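Local coordinates for DUF655 domain-containing protein (Archaeoglobus fulgidus, PDB 2I5H) that is of unknown function but belongs to the helix-hairpin-helix clan, so that a role in binding nucleic acid is possible, at residues 58-63 with 80-85; 24-29 with 64-69; 101-106 with 180-185. One frame throughout, in Å; residues are numbered along the deposited sequence.

Interaction 1 (58-63 with 80-85); sequences VSIRKG and DVVYKI
Val-58 and Val-82 meet at the apolar centre of this strand pairing, their side chains crossing at about a right angle with Val-58 CB 3.8 Å from Val-82 CG1. On one flank Val-58 CG1 sits 4.3 Å from Ile-85 CG1. On the other, Ile-60 lies alongside Val-81, pointing the same way, with its CG2 branch also against the Val-81 carbonyl; Pro-66 covers both of these side chains. Moving out to the backbone, the strands run antiparallel at 156°, and the register slips by one residue: Val-58 faces Ile-85 but Ile-60 faces Val-82, both as non-hydrogen-bonded pairs. This is a beta bulge, in which Tyr-83 and Lys-84 share Ser-59 as their partner. Ser-59 N donates to Lys-84 O, while Ser-59 O takes the N-H of Tyr-83 at 2.8 Å from above its carbonyl plane. The bulge leaves Lys-84 N to be satisfied by a side chain, and Ser-59 OG accepts it at 2.9 Å; chi1 of 47° sets that hydroxyl between the serine's own N and carbonyl carbon. Beyond the strand, Arg-61 N closes an almost straight bond (176°) to Val-81 O. At the polar edge a water accepts from Arg-61 NH1 at 3.1 Å and donates to Val-82 O at 2.9 Å; the guanidinium plane is turned steeply against that of the Tyr-83 ring. The valines and isoleucines thus carry the apolar packing, while the bulge turns two backbone N-H groups on Ser-59, whose O and OG satisfy both.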
loop_
_atom_site.group_PDB
_atom_site.type_symbol
_atom_site.label_atom_id
_atom_site.label_comp_id
_atom_site.label_asym_id
_atom_site.label_seq_id
_atom_site.Cartn_x
_atom_site.Cartn_y
_atom_site.Cartn_z
ATOM N N VAL A 58 -14.981 5.571 -1.145
ATOM C CA VAL A 58 -15.720 5.881 -2.368
ATOM C C VAL A 58 -17.093 5.235 -2.355
ATOM O O VAL A 58 -17.300 4.219 -1.698
ATOM C CB VAL A 58 -14.978 5.332 -3.608
ATOM C CG1 VAL A 58 -13.541 5.811 -3.616
ATOM C CG2 VAL A 58 -15.013 3.805 -3.595
ATOM N N SER A 59 -18.040 5.819 -3.086
ATOM C CA SER A 59 -19.352 5.206 -3.188
ATOM C C SER A 59 -19.254 4.238 -4.377
ATOM O O SER A 59 -18.424 4.417 -5.275
ATOM C CB SER A 59 -20.442 6.255 -3.424
ATOM O OG SER A 59 -20.071 7.166 -4.440
ATOM N N ILE A 60 -20.089 3.209 -4.365
ATOM C CA ILE A 60 -20.078 2.201 -5.422
ATOM C C ILE A 60 -21.392 2.265 -6.198
ATOM O O ILE A 60 -22.443 2.514 -5.622
ATOM C CB ILE A 60 -19.882 0.783 -4.804
ATOM C CG1 ILE A 60 -18.518 0.704 -4.099
ATOM C CG2 ILE A 60 -19.986 -0.294 -5.879
ATOM C CD1 ILE A 60 -17.319 0.949 -5.000
ATOM N N ARG A 61 -21.321 2.062 -7.512
ATOM C CA ARG A 61 -22.506 2.101 -8.362
ATOM C C ARG A 61 -23.481 0.963 -8.080
ATOM O O ARG A 61 -23.101 -0.094 -7.582
ATOM C CB ARG A 61 -22.087 2.054 -9.832
ATOM C CG ARG A 61 -21.236 3.238 -10.263
ATOM C CD ARG A 61 -20.777 3.071 -11.707
ATOM N NE ARG A 61 -21.920 3.106 -12.608
ATOM C CZ ARG A 61 -22.537 4.219 -12.996
ATOM N NH1 ARG A 61 -22.117 5.405 -12.573
ATOM N NH2 ARG A 61 -23.595 4.139 -13.789
ATOM N N LYS A 62 -24.745 1.187 -8.417
ATOM C CA LYS A 62 -25.775 0.176 -8.206
ATOM C C LYS A 62 -25.461 -1.123 -8.947
ATOM O O LYS A 62 -24.869 -1.110 -10.022
ATOM C CB LYS A 62 -27.135 0.704 -8.675
ATOM C CG LYS A 62 -27.589 1.958 -7.963
ATOM C CD LYS A 62 -28.989 2.365 -8.394
ATOM C CE LYS A 62 -29.436 3.615 -7.652
ATOM N NZ LYS A 62 -29.395 3.392 -6.176
ATOM N N GLY A 63 -25.845 -2.244 -8.341
ATOM C CA GLY A 63 -25.643 -3.540 -8.963
ATOM C C GLY A 63 -24.240 -4.096 -8.925
ATOM O O GLY A 63 -23.971 -5.133 -9.530
ATOM N N ASP A 80 -16.471 2.051 -14.206
ATOM C CA ASP A 80 -17.380 0.913 -14.256
ATOM C C ASP A 80 -17.915 0.447 -12.907
ATOM O O ASP A 80 -18.996 -0.141 -12.844
ATOM C CB ASP A 80 -16.699 -0.280 -14.934
ATOM C CG ASP A 80 -16.263 0.019 -16.353
ATOM O OD1 ASP A 80 -17.066 0.593 -17.117
ATOM O OD2 ASP A 80 -15.121 -0.336 -16.707
ATOM N N VAL A 81 -17.172 0.709 -11.834
ATOM C CA VAL A 81 -17.591 0.237 -10.515
ATOM C C VAL A 81 -17.747 1.342 -9.472
ATOM O O VAL A 81 -18.761 1.400 -8.770
ATOM C CB VAL A 81 -16.596 -0.833 -10.000
ATOM C CG1 VAL A 81 -16.969 -1.282 -8.590
ATOM C CG2 VAL A 81 -16.608 -2.033 -10.943
ATOM N N VAL A 82 -16.748 2.210 -9.370
ATOM C CA VAL A 82 -16.800 3.311 -8.416
ATOM C C VAL A 82 -17.759 4.392 -8.908
ATOM O O VAL A 82 -17.822 4.684 -10.105
ATOM C CB VAL A 82 -15.390 3.926 -8.208
ATOM C CG1 VAL A 82 -15.481 5.226 -7.402
ATOM C CG2 VAL A 82 -14.497 2.926 -7.498
ATOM N N TYR A 83 -18.532 4.970 -7.995
ATOM C CA TYR A 83 -19.432 6.043 -8.376
ATOM C C TYR A 83 -18.670 7.338 -8.126
ATOM O O TYR A 83 -18.129 7.927 -9.058
ATOM C CB TYR A 83 -20.735 5.987 -7.566
ATOM C CG TYR A 83 -21.729 7.090 -7.881
ATOM C CD1 TYR A 83 -21.846 7.620 -9.173
ATOM C CD2 TYR A 83 -22.568 7.590 -6.891
ATOM C CE1 TYR A 83 -22.778 8.627 -9.457
ATOM C CE2 TYR A 83 -23.496 8.587 -7.161
ATOM C CZ TYR A 83 -23.595 9.104 -8.445
ATOM O OH TYR A 83 -24.505 10.105 -8.688
ATOM N N LYS A 84 -18.581 7.758 -6.865
ATOM C CA LYS A 84 -17.876 8.989 -6.528
ATOM C C LYS A 84 -16.813 8.779 -5.447
ATOM O O LYS A 84 -16.920 7.866 -4.622
ATOM C CB LYS A 84 -18.882 10.030 -6.026
ATOM C CG LYS A 84 -19.987 10.387 -7.015
ATOM C CD LYS A 84 -19.417 11.063 -8.253
ATOM C CE LYS A 84 -20.525 11.513 -9.191
ATOM N NZ LYS A 84 -19.987 12.238 -10.373
ATOM N N ILE A 85 -15.780 9.615 -5.471
ATOM C CA ILE A 85 -14.741 9.555 -4.447
ATOM C C ILE A 85 -15.272 10.465 -3.340
ATOM O O ILE A 85 -15.499 11.659 -3.561
ATOM C CB ILE A 85 -13.393 10.094 -4.962
ATOM C CG1 ILE A 85 -12.885 9.213 -6.109
ATOM C CG2 ILE A 85 -12.362 10.106 -3.825
ATOM C CD1 ILE A 85 -11.542 9.646 -6.670
HETATM O O HOH W 1 -19.235 6.457 -11.929
#

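Interaction 2 (24-29 with 64-69); sequences LDFMPY and KQPLVM
Pro-66 lies over Phe-26 in a proline-aromatic CH-pi contact, where the loop leading from strand 55-60 to the edge strand 71-73 passes across the end of strand 20-27. Pro-66 CD stands 3.5 Å from the centroid of the Phe-26 ring and only 6° off the ring normal, so that all six ring carbons are at similar distances from it. The opposite face is also covered: Pro-28 N lies 4.0 Å above the plane, over the ring centre, and the phenyl lies between that nitrogen and Pro-66 CD. CG stands anti to the backbone N (chi1 174°), and the ring beyond it lies against the loop: CZ comes 3.8 Å from Lys-64 O and CE2 3.9 Å from Gln-65 CA. An alanine at Phe-26 would probably leave a gap between the two prolines and strip Pro-66 CD of its aromatic partner, letting the loop shift against the strand. Further along, the contact thins to Val-68 CG2 resting 3.7 Å from the Leu-24 carbonyl oxygen. Leu-24 itself turns away, to pack on helix 96-111 and strand 44-49, and with Asp-25 it faces Gln-46 in a classic beta bulge. No hydrogen bond links the two segments; Met-69 pairs through its backbone with Val-23, the residue just before 24-29. The arrangement is that of a connecting loop held across a sheet by CH-pi and apolar packing before its chain rejoins the sheet.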
loop_
_atom_site.group_PDB
_atom_site.type_symbol
_atom_site.label_atom_id
_atom_site.label_comp_id
_atom_site.label_asym_id
_atom_site.label_seq_id
_atom_site.Cartn_x
_atom_site.Cartn_y
_atom_site.Cartn_z
ATOM N N LEU A 24 -10.370 -2.703 -0.124
ATOM C CA LEU A 24 -9.997 -3.193 1.194
ATOM C C LEU A 24 -11.214 -3.733 1.927
ATOM O O LEU A 24 -11.117 -4.689 2.698
ATOM C CB LEU A 24 -9.395 -2.060 2.032
ATOM C CG LEU A 24 -8.139 -1.352 1.521
ATOM C CD1 LEU A 24 -7.842 -0.144 2.405
ATOM C CD2 LEU A 24 -6.963 -2.314 1.526
ATOM N N ASP A 25 -12.362 -3.108 1.683
ATOM C CA ASP A 25 -13.598 -3.486 2.350
ATOM C C ASP A 25 -14.786 -2.885 1.606
ATOM O O ASP A 25 -14.744 -1.719 1.201
ATOM C CB ASP A 25 -13.544 -2.968 3.798
ATOM C CG ASP A 25 -14.723 -3.420 4.641
ATOM O OD1 ASP A 25 -15.200 -4.557 4.459
ATOM O OD2 ASP A 25 -15.157 -2.637 5.507
ATOM N N PHE A 26 -15.826 -3.688 1.404
ATOM C CA PHE A 26 -17.036 -3.209 0.738
ATOM C C PHE A 26 -18.221 -3.278 1.700
ATOM O O PHE A 26 -18.471 -4.317 2.330
ATOM C CB PHE A 26 -17.338 -4.024 -0.528
ATOM C CG PHE A 26 -18.657 -3.667 -1.176
ATOM C CD1 PHE A 26 -18.974 -2.332 -1.462
ATOM C CD2 PHE A 26 -19.594 -4.655 -1.468
ATOM C CE1 PHE A 26 -20.208 -1.991 -2.027
ATOM C CE2 PHE A 26 -20.836 -4.324 -2.037
ATOM C CZ PHE A 26 -21.144 -2.988 -2.317
ATOM N N MET A 27 -18.940 -2.162 1.818
ATOM C CA MET A 27 -20.099 -2.056 2.705
ATOM C C MET A 27 -21.362 -1.715 1.918
ATOM O O MET A 27 -21.635 -0.540 1.636
ATOM C CB MET A 27 -19.865 -0.963 3.747
ATOM C CG MET A 27 -18.690 -1.222 4.669
ATOM S SD MET A 27 -18.194 0.246 5.594
ATOM C CE MET A 27 -17.000 0.938 4.487
ATOM N N PRO A 28 -22.155 -2.736 1.563
ATOM C CA PRO A 28 -23.400 -2.547 0.804
ATOM C C PRO A 28 -24.277 -1.416 1.335
ATOM O O PRO A 28 -24.833 -0.641 0.552
ATOM C CB PRO A 28 -24.082 -3.906 0.925
ATOM C CG PRO A 28 -22.928 -4.842 0.931
ATOM C CD PRO A 28 -21.926 -4.166 1.840
ATOM N N TYR A 29 -24.418 -1.327 2.656
ATOM C CA TYR A 29 -25.232 -0.265 3.260
ATOM C C TYR A 29 -24.416 0.796 3.984
ATOM O O TYR A 29 -24.935 1.508 4.852
ATOM C CB TYR A 29 -26.262 -0.853 4.235
ATOM C CG TYR A 29 -27.591 -1.168 3.593
ATOM C CD1 TYR A 29 -28.101 -2.464 3.597
ATOM C CD2 TYR A 29 -28.330 -0.168 2.953
ATOM C CE1 TYR A 29 -29.315 -2.763 2.976
ATOM C CE2 TYR A 29 -29.541 -0.456 2.327
ATOM C CZ TYR A 29 -30.025 -1.755 2.339
ATOM O OH TYR A 29 -31.196 -2.054 1.678
ATOM N N LYS A 64 -23.334 -3.420 -8.231
ATOM C CA LYS A 64 -21.967 -3.907 -8.152
ATOM C C LYS A 64 -21.719 -4.486 -6.773
ATOM O O LYS A 64 -22.256 -4.000 -5.787
ATOM C CB LYS A 64 -20.967 -2.776 -8.425
ATOM C CG LYS A 64 -21.129 -2.107 -9.791
ATOM C CD LYS A 64 -21.019 -3.114 -10.927
ATOM C CE LYS A 64 -21.225 -2.433 -12.278
ATOM N NZ LYS A 64 -21.200 -3.412 -13.399
ATOM N N GLN A 65 -20.907 -5.533 -6.718
ATOM C CA GLN A 65 -20.562 -6.184 -5.465
ATOM C C GLN A 65 -19.054 -6.422 -5.471
ATOM O O GLN A 65 -18.586 -7.543 -5.664
ATOM C CB GLN A 65 -21.326 -7.502 -5.344
ATOM C CG GLN A 65 -22.831 -7.304 -5.253
ATOM C CD GLN A 65 -23.604 -8.445 -5.871
ATOM O OE1 GLN A 65 -23.513 -8.687 -7.077
ATOM N NE2 GLN A 65 -24.367 -9.157 -5.051
ATOM N N PRO A 66 -18.274 -5.349 -5.267
ATOM C CA PRO A 66 -16.809 -5.399 -5.247
ATOM C C PRO A 66 -16.266 -6.375 -4.229
ATOM O O PRO A 66 -16.814 -6.514 -3.135
ATOM C CB PRO A 66 -16.414 -3.964 -4.910
ATOM C CG PRO A 66 -17.580 -3.163 -5.409
ATOM C CD PRO A 66 -18.746 -3.985 -4.980
ATOM N N LEU A 67 -15.171 -7.032 -4.600
ATOM C CA LEU A 67 -14.514 -8.009 -3.742
ATOM C C LEU A 67 -13.199 -7.446 -3.223
ATOM O O LEU A 67 -12.582 -6.616 -3.877
ATOM C CB LEU A 67 -14.207 -9.276 -4.545
ATOM C CG LEU A 67 -15.402 -9.917 -5.249
ATOM C CD1 LEU A 67 -14.931 -10.947 -6.272
ATOM C CD2 LEU A 67 -16.304 -10.548 -4.199
ATOM N N VAL A 68 -12.775 -7.901 -2.048
ATOM C CA VAL A 68 -11.492 -7.468 -1.507
ATOM C C VAL A 68 -10.446 -7.864 -2.560
ATOM O O VAL A 68 -10.549 -8.939 -3.159
ATOM C CB VAL A 68 -11.179 -8.187 -0.175
ATOM C CG1 VAL A 68 -9.766 -7.850 0.285
ATOM C CG2 VAL A 68 -12.193 -7.781 0.886
ATOM N N MET A 69 -9.466 -6.990 -2.793
ATOM C CA MET A 69 -8.397 -7.215 -3.772
ATOM C C MET A 69 -8.766 -6.805 -5.201
ATOM O O MET A 69 -7.919 -6.834 -6.096
ATOM C CB MET A 69 -7.932 -8.680 -3.762
ATOM C CG MET A 69 -7.255 -9.119 -2.469
ATOM S SD MET A 69 -5.463 -8.797 -2.400
ATOM C CE MET A 69 -4.833 -10.357 -3.010
#

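Interaction 3 (101-106 with 180-185); sequences ELPYVI and RIIYEI
Helices 101-106 and 180-185 pass each other with their axes 10.7 Å apart at closest and their N-to-C directions 128° apart, the nearest backbones being those of Pro-103 and Ile-182. This is plain helix-helix packing, joining helix 96-111, the first helix after the sheet, to helix 173-186, the last in the chain. Ile-106 carries most of it. Its CG2 branch reaches Ile-181 CD1 at 3.7 Å while its CD1 lies 3.7 Å from Ile-181 CG2, a double contact made as the two side chains slide past each other in opposite directions. The same CD1 also touches Ile-182 CG1 at 3.8 Å, the two side chains meeting at a slant, and comes within 4.2 Å of Ile-185 CD1. One methyl group therefore meets three isoleucines of the partner helix. Ile-182, extended at chi2 (180°), sets its own CD1 3.7 Å from CB of Pro-103. Pro-103 marks a kink, where the N atoms of residues 103 and 104 make no bond to the preceding turn; the regular bonds resume with Val-105 N to Glu-101 O. Leu-102 adds only a loose approach to Ile-182 and packs also on Leu-24 and Leu-55, so that the sheet adjoins this apolar patch. Every contact across the helices is apolar. The charges of helix 180-185 take no part in them: Arg-180 NE bonds Glu-184 OE2 at 2.8 Å one turn on, and the carboxylate is gripped further by Leu-194 N, Phe-195 N and Thr-196 OG1 of the C-terminal tail. In that salt bridge OE2 offers its anti lone pair, and lies 21° out of the guanidinium plane.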
loop_
_atom_site.group_PDB
_atom_site.type_symbol
_atom_site.label_atom_id
_atom_site.label_comp_id
_atom_site.label_asym_id
_atom_site.label_seq_id
_atom_site.Cartn_x
_atom_site.Cartn_y
_atom_site.Cartn_z
ATOM N N GLU A 101 -7.047 -6.221 6.116
ATOM C CA GLU A 101 -6.695 -6.484 4.728
ATOM C C GLU A 101 -5.575 -5.616 4.169
ATOM O O GLU A 101 -4.884 -6.033 3.249
ATOM C CB GLU A 101 -7.927 -6.331 3.823
ATOM C CG GLU A 101 -9.067 -7.308 4.091
ATOM C CD GLU A 101 -8.668 -8.768 3.912
ATOM O OE1 GLU A 101 -7.744 -9.056 3.126
ATOM O OE2 GLU A 101 -9.299 -9.634 4.552
ATOM N N LEU A 102 -5.390 -4.422 4.726
ATOM C CA LEU A 102 -4.380 -3.498 4.214
ATOM C C LEU A 102 -3.013 -4.103 3.897
ATOM O O LEU A 102 -2.533 -3.979 2.771
ATOM C CB LEU A 102 -4.212 -2.300 5.164
ATOM C CG LEU A 102 -3.306 -1.160 4.658
ATOM C CD1 LEU A 102 -3.856 -0.585 3.347
ATOM C CD2 LEU A 102 -3.217 -0.072 5.716
ATOM N N PRO A 103 -2.368 -4.777 4.867
ATOM C CA PRO A 103 -1.053 -5.346 4.550
ATOM C C PRO A 103 -1.051 -6.357 3.400
ATOM O O PRO A 103 -0.105 -6.397 2.613
ATOM C CB PRO A 103 -0.600 -5.951 5.885
ATOM C CG PRO A 103 -1.895 -6.302 6.556
ATOM C CD PRO A 103 -2.767 -5.104 6.247
ATOM N N TYR A 104 -2.105 -7.165 3.304
ATOM C CA TYR A 104 -2.207 -8.165 2.243
ATOM C C TYR A 104 -2.415 -7.523 0.882
ATOM O O TYR A 104 -1.865 -7.982 -0.120
ATOM C CB TYR A 104 -3.361 -9.128 2.530
ATOM C CG TYR A 104 -3.142 -9.958 3.769
ATOM C CD1 TYR A 104 -2.188 -10.972 3.790
ATOM C CD2 TYR A 104 -3.856 -9.699 4.936
ATOM C CE1 TYR A 104 -1.948 -11.709 4.951
ATOM C CE2 TYR A 104 -3.627 -10.425 6.098
ATOM C CZ TYR A 104 -2.668 -11.430 6.096
ATOM O OH TYR A 104 -2.437 -12.147 7.247
ATOM N N VAL A 105 -3.216 -6.464 0.843
ATOM C CA VAL A 105 -3.491 -5.763 -0.403
ATOM C C VAL A 105 -2.254 -4.988 -0.872
ATOM O O VAL A 105 -1.924 -4.997 -2.058
ATOM C CB VAL A 105 -4.708 -4.821 -0.237
ATOM C CG1 VAL A 105 -4.945 -4.020 -1.503
ATOM C CG2 VAL A 105 -5.951 -5.648 0.086
ATOM N N ILE A 106 -1.561 -4.331 0.053
ATOM C CA ILE A 106 -0.353 -3.595 -0.313
ATOM C C ILE A 106 0.676 -4.572 -0.888
ATOM O O ILE A 106 1.345 -4.275 -1.879
ATOM C CB ILE A 106 0.259 -2.868 0.905
ATOM C CG1 ILE A 106 -0.646 -1.701 1.317
ATOM C CG2 ILE A 106 1.656 -2.354 0.563
ATOM C CD1 ILE A 106 -0.172 -0.956 2.550
ATOM N N ARG A 180 7.171 -0.563 5.633
ATOM C CA ARG A 180 7.493 0.850 5.466
ATOM C C ARG A 180 6.279 1.631 4.978
ATOM O O ARG A 180 5.971 2.700 5.500
ATOM C CB ARG A 180 8.659 1.037 4.488
ATOM C CG ARG A 180 9.035 2.500 4.247
ATOM C CD ARG A 180 9.434 3.203 5.542
ATOM N NE ARG A 180 9.565 4.648 5.366
ATOM C CZ ARG A 180 9.942 5.489 6.323
ATOM N NH1 ARG A 180 10.234 5.036 7.534
ATOM N NH2 ARG A 180 10.016 6.789 6.076
ATOM N N ILE A 181 5.581 1.096 3.982
ATOM C CA ILE A 181 4.399 1.777 3.458
ATOM C C ILE A 181 3.363 1.988 4.561
ATOM O O ILE A 181 2.834 3.087 4.730
ATOM C CB ILE A 181 3.777 0.983 2.289
ATOM C CG1 ILE A 181 4.756 0.976 1.109
ATOM C CG2 ILE A 181 2.446 1.606 1.878
ATOM C CD1 ILE A 181 4.337 0.084 -0.045
ATOM N N ILE A 182 3.079 0.940 5.321
ATOM C CA ILE A 182 2.116 1.056 6.405
ATOM C C ILE A 182 2.598 2.087 7.422
ATOM O O ILE A 182 1.805 2.864 7.952
ATOM C CB ILE A 182 1.891 -0.311 7.084
ATOM C CG1 ILE A 182 1.063 -1.203 6.151
ATOM C CG2 ILE A 182 1.203 -0.131 8.428
ATOM C CD1 ILE A 182 0.773 -2.580 6.688
ATOM N N TYR A 183 3.903 2.109 7.682
ATOM C CA TYR A 183 4.450 3.069 8.633
ATOM C C TYR A 183 4.176 4.497 8.167
ATOM O O TYR A 183 3.757 5.346 8.950
ATOM C CB TYR A 183 5.959 2.874 8.798
ATOM C CG TYR A 183 6.571 3.867 9.760
ATOM C CD1 TYR A 183 6.431 3.709 11.137
ATOM C CD2 TYR A 183 7.247 4.991 9.291
ATOM C CE1 TYR A 183 6.950 4.650 12.027
ATOM C CE2 TYR A 183 7.769 5.938 10.172
ATOM C CZ TYR A 183 7.617 5.761 11.535
ATOM O OH TYR A 183 8.132 6.696 12.406
ATOM N N GLU A 184 4.412 4.754 6.886
ATOM C CA GLU A 184 4.199 6.083 6.325
ATOM C C GLU A 184 2.725 6.472 6.348
ATOM O O GLU A 184 2.379 7.612 6.657
ATOM C CB GLU A 184 4.757 6.142 4.899
ATOM C CG GLU A 184 6.289 6.063 4.858
ATOM C CD GLU A 184 6.866 6.069 3.453
ATOM O OE1 GLU A 184 6.129 6.384 2.497
ATOM O OE2 GLU A 184 8.075 5.768 3.305
ATOM N N ILE A 185 1.856 5.519 6.038
ATOM C CA ILE A 185 0.422 5.780 6.051
ATOM C C ILE A 185 -0.032 6.174 7.456
ATOM O O ILE A 185 -0.868 7.060 7.625
ATOM C CB ILE A 185 -0.367 4.540 5.590
ATOM C CG1 ILE A 185 -0.112 4.302 4.099
ATOM C CG2 ILE A 185 -1.855 4.720 5.889
ATOM C CD1 ILE A 185 -0.815 3.085 3.535
#

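Overall arrangement
From the N terminus, strand 20-27 supplies the first half of interaction 2, which closes when the chain returns at 64-69. Interaction 1 opens at 58-63, inside that span, and closes at 80-85, beyond it, so the two cross. They also touch: Ile-60 packs on both Phe-26 and Pro-66, and Val-81 on Pro-66, giving the end of the sheet a shared apolar cluster. Interaction 3 follows in series and joins helix 96-111 to helix 173-186, closing a long excursion, over half of it helix. Its centre is about 23 Å from that of interaction 1, but Glu-101, Leu-102 and Val-105 reach interaction 2 at Leu-24 and Val-68, coupling helices to sheet.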